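Local atomic coordinates of archaemetzincin (Archaeoglobus fulgidus, PDB entry 3ZVS), a protein that probably acts as a zinc-dependent metalloprotease of peptidase family M54, although its natural substrate is unknown. Residues Q49-C54 with D72-G77; S129-M134 with R145-F150; I5-V10 with V30-A35; P61-L66 with H121-K126; F80-A85 with N138-V143. All coordinates share one frame; numbering follows the deposited sequence. Where two conformers were deposited one is given.

In the fold
Near the N terminus, interaction 3 closes the beta-alpha-beta unit of strand 2-7, helix 12-26 and strand 29-32. Interaction 1 then joins strand 49-51 to strand 73-74. Before it closes, interaction 4 opens at 61-66, so the two cross; interaction 4 closes at the C-terminal end of the zinc-binding helix 104-122. Its first segment adjoins that of interaction 3 in the main sheet, where Gln6 N is hydrogen-bonded to Leu66 O. Interaction 5 starts at 80-85, beside interaction 1, crosses interaction 4 and reaches helix 140-145. Interaction 2 opens at 129-134 and crosses interaction 5, joining the two loops that flank this helix. Met134 and Phe150 of interaction 2 pack on 121-126 of interaction 4.

Interaction 1: Q49-C54 with D72-G77; sequences QYNSTC and DIYAKG
Asp72 receives the side-chain amide of Gln49: NE2 donates to OD2 at 2.8 Å, and OD2 lies close to the Gln49 amide plane while the N-H comes from above the carboxylate, 59° out of plane. The same oxygen pairs with Arg98, and Gln49 NE2 also reaches Asn79 O, so a small polar network surrounds the pair. Asp72 O accepts from Tyr50 N at 3.0 Å. At Ile73 the chains form a parallel bridge with Tyr50, CG2 lying beside Tyr50 CB, while CD1 leans on Ser52 CB. Tyr74 N continues the ladder by donating to Tyr50 O (3.0 Å), and this pairing makes 73-74 an outer strand of a small three-stranded mixed sheet with 49-51 and 43-44. The Tyr74 ring lies almost parallel to the Gln49 amide but nearly perpendicular to that of Asn51, whose ND2 is 3.5 Å from Tyr74 CZ. An alanine in place of Gln49 would probably leave Asp72 OD2 without its amide donor and open a gap beside the Tyr74 ring. Tyr74 O takes Ser52 N at 2.8 Å, just where Asn51 caps helix 52-58, its OD1 accepting from Cys54 N at 2.9 Å. Ala75 CB rests 3.4 Å from Ser52 OG. Lys76 N donates to a water that also bridges Asn51 ND2 and Thr53 OG1, which, like Ser52 OG, is hydrogen-bonded to Glu84.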
# COMPACT_ATOMS: atom_id res chain seq x y z
N GLN A 49 -11.00 10.05 -9.58
CA GLN A 49 -10.24 9.05 -8.86
C GLN A 49 -9.98 7.86 -9.75
O GLN A 49 -10.72 7.63 -10.71
CB GLN A 49 -11.00 8.53 -7.63
CG GLN A 49 -11.39 9.57 -6.63
CD GLN A 49 -12.30 9.00 -5.57
OE1 GLN A 49 -13.39 8.53 -5.89
NE2 GLN A 49 -11.88 9.02 -4.31
N TYR A 50 -8.98 7.06 -9.40
CA TYR A 50 -8.65 5.83 -10.10
C TYR A 50 -9.20 4.65 -9.34
O TYR A 50 -9.21 4.61 -8.09
CB TYR A 50 -7.13 5.70 -10.30
CG TYR A 50 -6.57 6.69 -11.29
CD1 TYR A 50 -6.41 8.04 -10.96
CD2 TYR A 50 -6.21 6.28 -12.58
CE1 TYR A 50 -5.91 8.97 -11.88
CE2 TYR A 50 -5.70 7.19 -13.51
CZ TYR A 50 -5.54 8.52 -13.17
OH TYR A 50 -5.05 9.42 -14.10
N ASN A 51 -9.72 3.66 -10.06
CA ASN A 51 -10.24 2.47 -9.42
C ASN A 51 -9.11 1.50 -9.08
O ASN A 51 -8.32 1.09 -9.94
CB ASN A 51 -11.26 1.80 -10.35
CG ASN A 51 -11.86 0.57 -9.73
OD1 ASN A 51 -11.26 -0.50 -9.74
ND2 ASN A 51 -13.04 0.72 -9.13
N SER A 52 -9.01 1.14 -7.79
CA SER A 52 -7.96 0.28 -7.32
C SER A 52 -7.96 -1.13 -7.87
O SER A 52 -6.89 -1.73 -8.10
CB SER A 52 -8.02 0.23 -5.77
OG SER A 52 -9.25 -0.30 -5.30
N THR A 53 -9.17 -1.67 -8.11
CA THR A 53 -9.32 -3.02 -8.62
C THR A 53 -8.77 -3.11 -10.04
O THR A 53 -8.09 -4.05 -10.41
CB THR A 53 -10.78 -3.44 -8.59
OG1 THR A 53 -11.35 -3.06 -7.33
CG2 THR A 53 -10.94 -4.95 -8.79
N CYS A 54 -9.08 -2.08 -10.82
CA CYS A 54 -8.54 -1.90 -12.15
C CYS A 54 -7.00 -1.89 -12.10
O CYS A 54 -6.35 -2.60 -12.87
CB CYS A 54 -9.13 -0.61 -12.74
SG CYS A 54 -8.72 -0.23 -14.45
N ASP A 72 -5.44 9.66 -5.93
CA ASP A 72 -6.51 9.14 -5.07
C ASP A 72 -7.16 7.95 -5.77
O ASP A 72 -7.48 7.99 -6.98
CB ASP A 72 -7.55 10.26 -4.82
CG ASP A 72 -8.46 10.01 -3.63
OD1 ASP A 72 -8.05 9.33 -2.69
OD2 ASP A 72 -9.58 10.57 -3.67
N ILE A 73 -7.40 6.90 -4.99
CA ILE A 73 -8.07 5.70 -5.46
C ILE A 73 -9.31 5.34 -4.64
O ILE A 73 -9.48 5.76 -3.51
CB ILE A 73 -7.11 4.48 -5.50
CG1 ILE A 73 -6.58 4.14 -4.10
CG2 ILE A 73 -5.90 4.79 -6.43
CD1 ILE A 73 -5.68 2.93 -4.04
N TYR A 74 -10.19 4.59 -5.29
CA TYR A 74 -11.40 4.08 -4.66
C TYR A 74 -11.65 2.66 -5.17
O TYR A 74 -11.04 2.21 -6.10
CB TYR A 74 -12.61 4.98 -5.03
CG TYR A 74 -13.15 4.67 -6.42
CD1 TYR A 74 -12.49 5.12 -7.55
CD2 TYR A 74 -14.30 3.92 -6.59
CE1 TYR A 74 -12.95 4.81 -8.84
CE2 TYR A 74 -14.75 3.60 -7.85
CZ TYR A 74 -14.08 4.05 -8.96
OH TYR A 74 -14.50 3.74 -10.24
N ALA A 75 -12.54 1.94 -4.48
CA ALA A 75 -13.03 0.64 -4.95
C ALA A 75 -14.54 0.67 -4.79
O ALA A 75 -15.10 1.56 -4.15
CB ALA A 75 -12.44 -0.46 -4.16
N LYS A 76 -15.21 -0.27 -5.42
CA LYS A 76 -16.66 -0.29 -5.41
C LYS A 76 -17.22 -0.10 -4.00
O LYS A 76 -16.78 -0.75 -3.06
CB LYS A 76 -17.16 -1.61 -5.94
CG LYS A 76 -18.67 -1.74 -5.85
CD LYS A 76 -19.18 -2.96 -6.62
CE LYS A 76 -18.25 -4.15 -6.45
NZ LYS A 76 -18.37 -4.78 -5.12
N GLY A 77 -18.16 0.82 -3.89
CA GLY A 77 -18.87 1.07 -2.66
C GLY A 77 -18.14 1.95 -1.67
O GLY A 77 -18.68 2.28 -0.62
O HOH W 1 -13.72 -1.77 -7.49

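Interaction 2: S129-M134 with R145-F150; sequences SNNCVM and RKPVSF. With ZN (zinc ion), chain E.
Val133 sets CG1 over one face of the Phe150 ring, 3.8 Å from its centroid and 24° off the normal, a CH-pi contact displaced toward the rim. Met134 approaches the same ring at its edge: CG is 3.7 Å from Phe150 CE1, and SD makes a Met-aromatic contact there. An alanine at Phe150 would probably leave Val133 CG1 without its aromatic cover and Met134 freer to turn. The backbones are joined by Val133 N donating to Ser149 O (3.0 Å), from above the carbonyl plane. Further along, Pro147 CD packs 3.3 Å from Asn131 OD1, and one water ties that OD1 to Arg145 O while another links Asn131 O with Ser149 OG. The extended Lys146 chain passes Val133 O, its CE 3.3 Å away, and its ammonium is held by Ser137, Arg135 O and Glu114. Cys132, with SG anti to the backbone N (chi1 -174°), turns its sulfur to the zinc ion at 2.4 Å; that thiolate also accepts from Met134 N at 3.4 Å. Cys128, Cys151 and Cys154 complete a four-cysteine site whose zinc seems to be structural, next to a methionine that packs on His121, consistent with the Met-turn of metzincins.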
# COMPACT_ATOMS: atom_id res chain seq x y z
N SER A 129 -7.61 -6.85 15.04
CA SER A 129 -8.12 -5.87 16.00
C SER A 129 -7.11 -5.53 17.09
O SER A 129 -7.36 -4.71 17.97
CB SER A 129 -9.42 -6.33 16.62
OG SER A 129 -9.18 -7.46 17.39
N ASN A 130 -5.92 -6.11 17.00
CA ASN A 130 -4.90 -5.89 18.02
C ASN A 130 -4.13 -4.59 17.79
O ASN A 130 -4.43 -3.85 16.84
CB ASN A 130 -3.91 -7.06 18.04
CG ASN A 130 -4.56 -8.38 18.27
OD1 ASN A 130 -5.64 -8.47 18.87
ND2 ASN A 130 -3.92 -9.43 17.79
N ASN A 131 -3.16 -4.30 18.64
CA ASN A 131 -2.29 -3.15 18.49
C ASN A 131 -1.33 -3.53 17.39
O ASN A 131 -0.30 -4.12 17.65
CB ASN A 131 -1.57 -2.93 19.81
CG ASN A 131 -0.90 -1.59 19.91
OD1 ASN A 131 -0.59 -0.97 18.89
ND2 ASN A 131 -0.65 -1.13 21.13
N CYS A 132 -1.70 -3.23 16.14
CA CYS A 132 -1.12 -3.91 14.99
C CYS A 132 -1.30 -3.06 13.74
O CYS A 132 -2.36 -2.46 13.55
CB CYS A 132 -1.84 -5.24 14.79
SG CYS A 132 -1.12 -6.30 13.50
N VAL A 133 -0.30 -3.11 12.85
CA VAL A 133 -0.37 -2.43 11.55
C VAL A 133 -1.51 -2.98 10.68
O VAL A 133 -1.96 -2.28 9.78
CB VAL A 133 1.00 -2.57 10.85
CG1 VAL A 133 1.28 -4.01 10.43
CG2 VAL A 133 1.11 -1.61 9.68
N MET A 134 -1.94 -4.23 10.93
CA MET A 134 -3.05 -4.81 10.20
C MET A 134 -4.44 -4.36 10.64
O MET A 134 -5.43 -4.79 10.03
CB MET A 134 -2.97 -6.36 10.19
CG MET A 134 -1.79 -6.95 9.37
SD MET A 134 -1.61 -6.24 7.70
CE MET A 134 -3.25 -6.57 6.99
N ARG A 145 -2.71 6.32 14.85
CA ARG A 145 -2.86 5.61 16.12
C ARG A 145 -2.36 4.16 16.11
O ARG A 145 -2.03 3.60 17.15
CB ARG A 145 -4.30 5.66 16.56
CG ARG A 145 -4.65 6.97 17.21
CD ARG A 145 -6.03 6.91 17.83
NE ARG A 145 -7.07 6.88 16.80
CZ ARG A 145 -7.78 7.95 16.42
NH1 ARG A 145 -7.56 9.13 16.96
NH2 ARG A 145 -8.70 7.82 15.48
N LYS A 146 -2.32 3.52 14.95
CA LYS A 146 -1.83 2.16 14.88
C LYS A 146 -0.32 2.11 14.68
O LYS A 146 0.29 3.05 14.17
CB LYS A 146 -2.54 1.38 13.78
CG LYS A 146 -2.03 1.60 12.34
CD LYS A 146 -2.96 0.82 11.36
CE LYS A 146 -2.55 0.99 9.92
NZ LYS A 146 -3.71 0.59 9.01
N PRO A 147 0.32 1.02 15.10
CA PRO A 147 1.78 0.94 14.95
C PRO A 147 2.18 0.45 13.56
O PRO A 147 1.34 -0.05 12.80
CB PRO A 147 2.15 -0.10 16.01
CG PRO A 147 1.01 -1.04 15.96
CD PRO A 147 -0.22 -0.21 15.72
N VAL A 148 3.45 0.61 13.23
CA VAL A 148 4.00 0.11 11.98
C VAL A 148 4.30 -1.39 12.01
O VAL A 148 4.50 -2.01 10.97
CB VAL A 148 5.28 0.92 11.57
CG1 VAL A 148 6.45 0.57 12.51
CG2 VAL A 148 5.66 0.67 10.12
N SER A 149 4.33 -1.96 13.21
CA SER A 149 4.75 -3.34 13.39
C SER A 149 3.55 -4.28 13.44
O SER A 149 2.43 -3.93 13.85
CB SER A 149 5.53 -3.49 14.68
OG SER A 149 4.79 -2.90 15.72
N PHE A 150 3.81 -5.50 13.02
CA PHE A 150 2.83 -6.58 13.19
C PHE A 150 2.81 -7.00 14.64
O PHE A 150 3.86 -7.10 15.29
CB PHE A 150 3.20 -7.79 12.35
CG PHE A 150 3.14 -7.53 10.87
CD1 PHE A 150 1.93 -7.50 10.21
CD2 PHE A 150 4.30 -7.30 10.15
CE1 PHE A 150 1.85 -7.24 8.85
CE2 PHE A 150 4.23 -7.05 8.78
CZ PHE A 150 3.02 -7.02 8.14
ZN ZN E . -2.11 -8.33 14.16
O HOH W 2 2.42 -4.22 16.95
O HOH W 3 -0.63 1.79 18.65

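Interaction 3: I5-V10 with V30-A35; sequences IQPLSV and VFVLPA
Ile5 and Val30 meet where the two parallel strands of a beta-alpha-beta unit lie side by side, with helix 12-26 running between them in the chain. Ile5 CG1 stands anti to the carbonyl carbon (chi1 -57°) and the chain continues extended, which puts CD1 3.6 Å from Val30 CG1. Both side chains face the helix, Ile5 touching Leu18 and Val30 touching Pro23. The backbone register is fixed by Ile5, whose N donates to Phe31 O at 2.8 Å and whose O accepts from Leu33 N at 2.9 Å. Pro7 has no N-H to continue this ladder, and its CD instead lies 3.2 Å from Leu33 O, while its CB packs against Ala35 CB. Gln6 supplies a side-chain bond across the contact instead. Its CG is anti to the backbone N (chi1 174°), and a turn at chi2 (61°) swings CD across toward Leu33 and Pro34. The Gln6 and Leu33 side chains cross at about a right angle, Gln6 OE1 coming within 3.5 Å of Leu33 CD1. The amide nitrogen grips two carbonyls at once, with both acceptors near its plane: Gln6 NE2 donates to Pro34 O across the contact at 2.9 Å and to Pro7 O of its own strand at 3.0 Å.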
# COMPACT_ATOMS: atom_id res chain seq x y z
N ILE A 5 8.30 -3.17 -6.09
CA ILE A 5 7.57 -1.92 -6.02
C ILE A 5 7.40 -1.38 -7.42
O ILE A 5 8.36 -1.17 -8.14
CB ILE A 5 8.31 -0.88 -5.16
CG1 ILE A 5 8.55 -1.40 -3.74
CG2 ILE A 5 7.57 0.44 -5.09
CD1 ILE A 5 9.61 -0.63 -2.99
N GLN A 6 6.15 -1.16 -7.80
CA GLN A 6 5.80 -0.60 -9.09
C GLN A 6 5.32 0.85 -8.90
O GLN A 6 4.17 1.10 -8.51
CB GLN A 6 4.68 -1.41 -9.78
CG GLN A 6 4.19 -0.78 -11.08
CD GLN A 6 5.29 -0.68 -12.10
OE1 GLN A 6 5.81 -1.70 -12.58
NE2 GLN A 6 5.69 0.52 -12.41
N PRO A 7 6.17 1.83 -9.20
CA PRO A 7 5.74 3.22 -9.10
C PRO A 7 4.71 3.53 -10.19
O PRO A 7 4.95 3.22 -11.37
CB PRO A 7 7.05 4.04 -9.29
CG PRO A 7 8.15 3.03 -9.16
CD PRO A 7 7.57 1.74 -9.67
N LEU A 8 3.59 4.11 -9.81
CA LEU A 8 2.52 4.45 -10.72
C LEU A 8 2.08 5.87 -10.46
O LEU A 8 1.25 6.11 -9.57
CB LEU A 8 1.33 3.52 -10.52
CG LEU A 8 1.56 2.05 -10.80
CD1 LEU A 8 0.37 1.23 -10.31
CD2 LEU A 8 1.80 1.76 -12.24
N SER A 9 2.68 6.84 -11.16
CA SER A 9 2.44 8.25 -10.86
C SER A 9 2.66 8.60 -9.39
O SER A 9 1.73 8.97 -8.67
CB SER A 9 1.06 8.67 -11.29
OG SER A 9 0.87 8.41 -12.68
N VAL A 10 3.91 8.51 -8.97
CA VAL A 10 4.28 8.70 -7.58
C VAL A 10 5.64 9.35 -7.50
O VAL A 10 6.52 9.09 -8.32
CB VAL A 10 4.25 7.35 -6.82
CG1 VAL A 10 5.33 6.39 -7.29
CG2 VAL A 10 4.33 7.59 -5.29
N VAL A 30 14.02 -6.39 -2.06
CA VAL A 30 13.10 -5.43 -2.67
C VAL A 30 13.67 -4.91 -3.99
O VAL A 30 14.85 -4.60 -4.10
CB VAL A 30 12.85 -4.28 -1.69
CG1 VAL A 30 11.94 -3.27 -2.29
CG2 VAL A 30 12.24 -4.85 -0.37
N PHE A 31 12.79 -4.82 -4.97
CA PHE A 31 13.13 -4.42 -6.32
C PHE A 31 12.28 -3.21 -6.61
O PHE A 31 11.10 -3.19 -6.27
CB PHE A 31 12.81 -5.52 -7.33
CG PHE A 31 13.59 -6.78 -7.11
CD1 PHE A 31 13.14 -7.74 -6.22
CD2 PHE A 31 14.78 -6.98 -7.77
CE1 PHE A 31 13.86 -8.90 -6.02
CE2 PHE A 31 15.52 -8.13 -7.56
CZ PHE A 31 15.06 -9.09 -6.68
N VAL A 32 12.85 -2.20 -7.25
CA VAL A 32 12.07 -1.06 -7.70
C VAL A 32 11.99 -1.13 -9.23
O VAL A 32 13.00 -1.05 -9.93
CB VAL A 32 12.70 0.27 -7.25
CG1 VAL A 32 11.92 1.45 -7.84
CG2 VAL A 32 12.76 0.37 -5.73
N LEU A 33 10.77 -1.33 -9.71
CA LEU A 33 10.48 -1.43 -11.14
C LEU A 33 10.45 -0.05 -11.80
O LEU A 33 10.36 0.98 -11.14
CB LEU A 33 9.16 -2.14 -11.35
CG LEU A 33 9.11 -3.55 -10.78
CD1 LEU A 33 7.73 -4.15 -10.89
CD2 LEU A 33 10.14 -4.46 -11.46
N PRO A 34 10.60 -0.03 -13.12
CA PRO A 34 10.54 1.25 -13.83
C PRO A 34 9.22 1.98 -13.59
O PRO A 34 8.18 1.38 -13.65
CB PRO A 34 10.62 0.81 -15.29
CG PRO A 34 11.38 -0.52 -15.25
CD PRO A 34 10.85 -1.17 -14.02
N ALA A 35 9.31 3.27 -13.31
CA ALA A 35 8.13 4.08 -13.11
C ALA A 35 7.27 4.18 -14.35
O ALA A 35 7.79 4.19 -15.48
CB ALA A 35 8.51 5.44 -12.66

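Interaction 4: P61-L66 with H121-K126; sequences PIKVTL and HVLGLK. With ZN (zinc ion), chain D.
Val64 and Val122 bring the two backbones together, their CA atoms 7.0 Å apart, where the chain entering strand 65-69 passes the C-terminal end of helix 104-122. A cis peptide bond joins Lys63 to Val64, and just beyond it Thr65 OG1 ties the turn by donating to Ile62 O at 2.7 Å. On the other side the helix ends in a Schellman motif: Gly124 takes a positive phi of 106° and its N donates back to His121 O. A side chain at these angles would collide with the carbonyl oxygen of Leu123, which accounts for a glycine here.

Lys63 makes the polar contact. It runs extended to CE before chi4 (115°), away from a staggered value, places NZ 3.1 Å from Val122 O. The ammonium donates to Val122 O from above its carbonyl plane, and to Gly89 O, its stronger partner; its positive charge near the helix C terminus is likely to be favourable. Both Val64 methyls meet Val122 CG1, CG2 at 4.0 Å, and the same CG2 meets Leu123 CD2 at 4.1 Å, the Val64 and Leu123 side chains crossing at about a right angle.

Next to Val122 in the chain, His121 donates from ND1 to Leu125 O at 2.8 Å, a second-shell bond that orients its ring. Its NE2 binds the catalytic zinc at 2.1 Å, together with His117 and His127. With Glu118, the inferred proton acceptor, these residues make up the HExxHxxGxxH zinc site of the metzincins, in which Gly124 is the consensus glycine.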
# COMPACT_ATOMS: atom_id res chain seq x y z
N PRO A 61 1.32 -10.48 -11.95
CA PRO A 61 1.00 -11.36 -10.83
C PRO A 61 2.24 -12.08 -10.27
O PRO A 61 2.33 -13.31 -10.27
CB PRO A 61 0.00 -12.36 -11.44
CG PRO A 61 0.38 -12.42 -12.87
CD PRO A 61 0.91 -11.06 -13.25
N ILE A 62 3.19 -11.30 -9.80
CA ILE A 62 4.41 -11.85 -9.26
C ILE A 62 4.45 -11.51 -7.78
O ILE A 62 4.49 -10.35 -7.40
CB ILE A 62 5.62 -11.27 -9.98
CG1 ILE A 62 5.54 -11.63 -11.48
CG2 ILE A 62 6.89 -11.78 -9.35
CD1 ILE A 62 6.55 -10.92 -12.32
N LYS A 63 4.43 -12.53 -6.93
CA LYS A 63 4.36 -12.30 -5.50
C LYS A 63 5.71 -11.83 -4.98
O LYS A 63 6.72 -12.51 -5.22
CB LYS A 63 3.96 -13.60 -4.79
CG LYS A 63 3.71 -13.46 -3.30
CD LYS A 63 3.15 -14.77 -2.69
CE LYS A 63 2.66 -14.60 -1.25
NZ LYS A 63 1.17 -14.80 -1.12
N VAL A 64 5.82 -10.70 -4.28
CA VAL A 64 4.77 -9.71 -4.01
C VAL A 64 5.02 -8.49 -4.90
O VAL A 64 6.15 -8.02 -4.98
CB VAL A 64 4.85 -9.21 -2.55
CG1 VAL A 64 3.87 -8.06 -2.28
CG2 VAL A 64 4.61 -10.36 -1.56
N THR A 65 3.98 -7.99 -5.56
CA THR A 65 4.09 -6.76 -6.33
C THR A 65 3.15 -5.72 -5.75
O THR A 65 1.94 -5.95 -5.65
CB THR A 65 3.79 -6.99 -7.82
OG1 THR A 65 4.78 -7.87 -8.35
CG2 THR A 65 3.81 -5.67 -8.59
N LEU A 66 3.73 -4.60 -5.32
CA LEU A 66 2.99 -3.49 -4.73
C LEU A 66 3.08 -2.27 -5.64
O LEU A 66 4.15 -1.69 -5.80
CB LEU A 66 3.55 -3.10 -3.37
CG LEU A 66 2.88 -1.90 -2.70
CD1 LEU A 66 1.46 -2.19 -2.25
CD2 LEU A 66 3.71 -1.39 -1.51
N HIS A 121 -1.66 -8.04 3.79
CA HIS A 121 -2.78 -8.72 3.13
C HIS A 121 -2.33 -9.68 2.04
O HIS A 121 -2.86 -10.78 1.93
CB HIS A 121 -3.72 -7.73 2.46
CG HIS A 121 -4.62 -6.95 3.38
ND1 HIS A 121 -5.40 -7.51 4.37
CD2 HIS A 121 -4.94 -5.63 3.36
CE1 HIS A 121 -6.16 -6.57 4.92
NE2 HIS A 121 -5.88 -5.42 4.34
N VAL A 122 -1.34 -9.29 1.22
CA VAL A 122 -0.87 -10.20 0.17
C VAL A 122 -0.32 -11.49 0.80
O VAL A 122 -0.48 -12.58 0.24
CB VAL A 122 0.18 -9.55 -0.76
CG1 VAL A 122 0.58 -10.53 -1.86
CG2 VAL A 122 -0.38 -8.28 -1.38
N LEU A 123 0.27 -11.35 1.98
CA LEU A 123 0.84 -12.49 2.71
C LEU A 123 -0.21 -13.29 3.47
O LEU A 123 0.15 -14.21 4.19
CB LEU A 123 1.92 -12.05 3.70
CG LEU A 123 3.08 -11.33 3.06
CD1 LEU A 123 4.07 -10.87 4.11
CD2 LEU A 123 3.74 -12.19 1.99
N GLY A 124 -1.46 -12.90 3.37
CA GLY A 124 -2.57 -13.71 3.84
C GLY A 124 -3.20 -13.21 5.11
O GLY A 124 -4.11 -13.86 5.64
N LEU A 125 -2.76 -12.05 5.61
CA LEU A 125 -3.32 -11.48 6.83
C LEU A 125 -4.58 -10.67 6.59
O LEU A 125 -4.62 -9.76 5.77
CB LEU A 125 -2.30 -10.59 7.55
CG LEU A 125 -1.00 -11.27 7.95
CD1 LEU A 125 -0.01 -10.28 8.51
CD2 LEU A 125 -1.28 -12.32 9.01
N LYS A 126 -5.64 -11.03 7.30
CA LYS A 126 -6.86 -10.24 7.36
C LYS A 126 -6.73 -9.09 8.35
O LYS A 126 -5.74 -8.98 9.08
CB LYS A 126 -8.04 -11.13 7.76
CG LYS A 126 -8.28 -12.25 6.77
CD LYS A 126 -9.52 -13.09 7.13
CE LYS A 126 -9.42 -14.48 6.48
NZ LYS A 126 -8.24 -15.29 7.00
ZN ZN D . -6.69 -3.62 4.95

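Interaction 5: F80-A85 with N138-V143; sequences FVFGEA and NSVQDV
Phe82 carries the apolar part of the contact, with the rim of its ring set against the first turn of helix 140-145. With CG anti to the carbonyl carbon (chi1 -65°), the ring projects toward the helix. Phe82 CE1 is 4.0 Å from Val140 CG1, the side chains crossing at about a right angle, whereas Phe82 CZ meets Val143 CG2 tip to tip at 4.1 Å. The two valines thus hold the outer end of the ring from two positions on the helix.

Contacts between rings and backbone come next. The Phe82 ring turns its edge to the start of the helix, CZ lying 3.9 Å from both Ser139 C and Val140 N, which sit near the ring plane. Phe80, two residues earlier, lays CE1 over one face of the Phe82 ring, toward the rim, and its own CZ comes 3.9 Å from Asn138 O.

Polar bonds order the start of the helix. Ser139 is the N-cap, its OG accepting a weak bond from Asp142 N at 3.3 Å. Asp142 in turn holds the residue before the cap, OD2 taking Asn138 N at 2.8 Å through its anti lone pair, while OD1 forms a salt bridge with Arg145, further along the helix.

Phe82 N binds a malonate ion, probably from the crystallisation liquor, and the ring lies close to Glu118, consistent with a place in the wall of the active-site cleft. The Phe82 backbone is hydrogen-bonded to Ser95, at the end of strand 91-95, and its ring touches Glu114 of helix 104-122; Val140 packs on Arg110 of that helix, and its Lys113 donates to Val143 O.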
# COMPACT_ATOMS: atom_id res chain seq x y z
N PHE A 80 -13.24 6.39 -0.82
CA PHE A 80 -11.83 6.19 -1.19
C PHE A 80 -11.39 4.93 -0.49
O PHE A 80 -12.08 4.44 0.40
CB PHE A 80 -10.94 7.38 -0.79
CG PHE A 80 -10.72 7.51 0.70
CD1 PHE A 80 -9.65 6.86 1.31
CD2 PHE A 80 -11.57 8.29 1.46
CE1 PHE A 80 -9.45 6.99 2.68
CE2 PHE A 80 -11.39 8.40 2.84
CZ PHE A 80 -10.33 7.76 3.45
N VAL A 81 -10.22 4.42 -0.86
CA VAL A 81 -9.53 3.38 -0.11
C VAL A 81 -8.06 3.82 -0.03
O VAL A 81 -7.56 4.53 -0.92
CB VAL A 81 -9.62 1.97 -0.76
CG1 VAL A 81 -11.05 1.48 -0.78
CG2 VAL A 81 -9.04 1.95 -2.16
N PHE A 82 -7.35 3.41 1.01
CA PHE A 82 -5.92 3.60 1.03
C PHE A 82 -5.21 2.62 0.10
O PHE A 82 -4.07 2.83 -0.31
CB PHE A 82 -5.35 3.43 2.43
CG PHE A 82 -5.82 4.47 3.41
CD1 PHE A 82 -5.42 5.79 3.29
CD2 PHE A 82 -6.61 4.11 4.51
CE1 PHE A 82 -5.80 6.75 4.21
CE2 PHE A 82 -7.02 5.07 5.40
CZ PHE A 82 -6.62 6.41 5.26
N GLY A 83 -5.87 1.51 -0.21
CA GLY A 83 -5.25 0.47 -0.98
C GLY A 83 -6.24 -0.66 -1.24
O GLY A 83 -7.39 -0.63 -0.77
N GLU A 84 -5.77 -1.65 -1.98
CA GLU A 84 -6.49 -2.88 -2.24
C GLU A 84 -5.46 -3.97 -2.47
O GLU A 84 -4.39 -3.73 -3.07
CB GLU A 84 -7.45 -2.78 -3.44
CG GLU A 84 -8.38 -4.03 -3.53
CD GLU A 84 -9.42 -4.01 -4.63
OE1 GLU A 84 -9.51 -3.02 -5.33
OE2 GLU A 84 -10.16 -5.02 -4.77
N ALA A 85 -5.73 -5.17 -1.97
CA ALA A 85 -4.82 -6.27 -2.06
C ALA A 85 -5.53 -7.57 -2.40
O ALA A 85 -6.71 -7.76 -2.07
CB ALA A 85 -4.05 -6.43 -0.72
N ASN A 138 -9.95 3.77 9.29
CA ASN A 138 -11.01 4.46 8.59
C ASN A 138 -10.53 5.77 8.01
O ASN A 138 -11.00 6.19 6.96
CB ASN A 138 -12.19 4.73 9.54
CG ASN A 138 -13.45 5.00 8.79
OD1 ASN A 138 -13.80 4.25 7.89
ND2 ASN A 138 -14.10 6.12 9.09
N SER A 139 -9.63 6.41 8.74
CA SER A 139 -9.11 7.74 8.41
C SER A 139 -7.63 7.76 8.73
O SER A 139 -7.11 6.85 9.39
CB SER A 139 -9.77 8.78 9.30
OG SER A 139 -9.34 8.57 10.62
N VAL A 140 -6.92 8.82 8.31
CA VAL A 140 -5.52 8.97 8.71
C VAL A 140 -5.28 9.14 10.21
O VAL A 140 -4.23 8.80 10.69
CB VAL A 140 -4.77 10.13 7.97
CG1 VAL A 140 -4.69 9.84 6.55
CG2 VAL A 140 -5.41 11.48 8.24
N GLN A 141 -6.27 9.65 10.96
CA GLN A 141 -6.16 9.67 12.41
C GLN A 141 -6.04 8.23 12.92
O GLN A 141 -5.28 7.95 13.85
CB GLN A 141 -7.37 10.36 13.04
CG GLN A 141 -7.41 11.91 12.84
CD GLN A 141 -7.78 12.39 11.42
OE1 GLN A 141 -8.43 11.68 10.64
NE2 GLN A 141 -7.38 13.61 11.09
N ASP A 142 -6.77 7.31 12.30
CA ASP A 142 -6.63 5.91 12.69
C ASP A 142 -5.24 5.38 12.31
O ASP A 142 -4.63 4.63 13.05
CB ASP A 142 -7.70 5.02 12.04
CG ASP A 142 -9.08 5.22 12.59
OD1 ASP A 142 -9.28 5.74 13.73
OD2 ASP A 142 -10.01 4.80 11.89
N VAL A 143 -4.77 5.74 11.12
CA VAL A 143 -3.44 5.30 10.71
C VAL A 143 -2.40 5.73 11.75
O VAL A 143 -1.51 4.97 12.14
CB VAL A 143 -3.07 5.87 9.30
CG1 VAL A 143 -1.65 5.50 8.92
CG2 VAL A 143 -4.04 5.34 8.24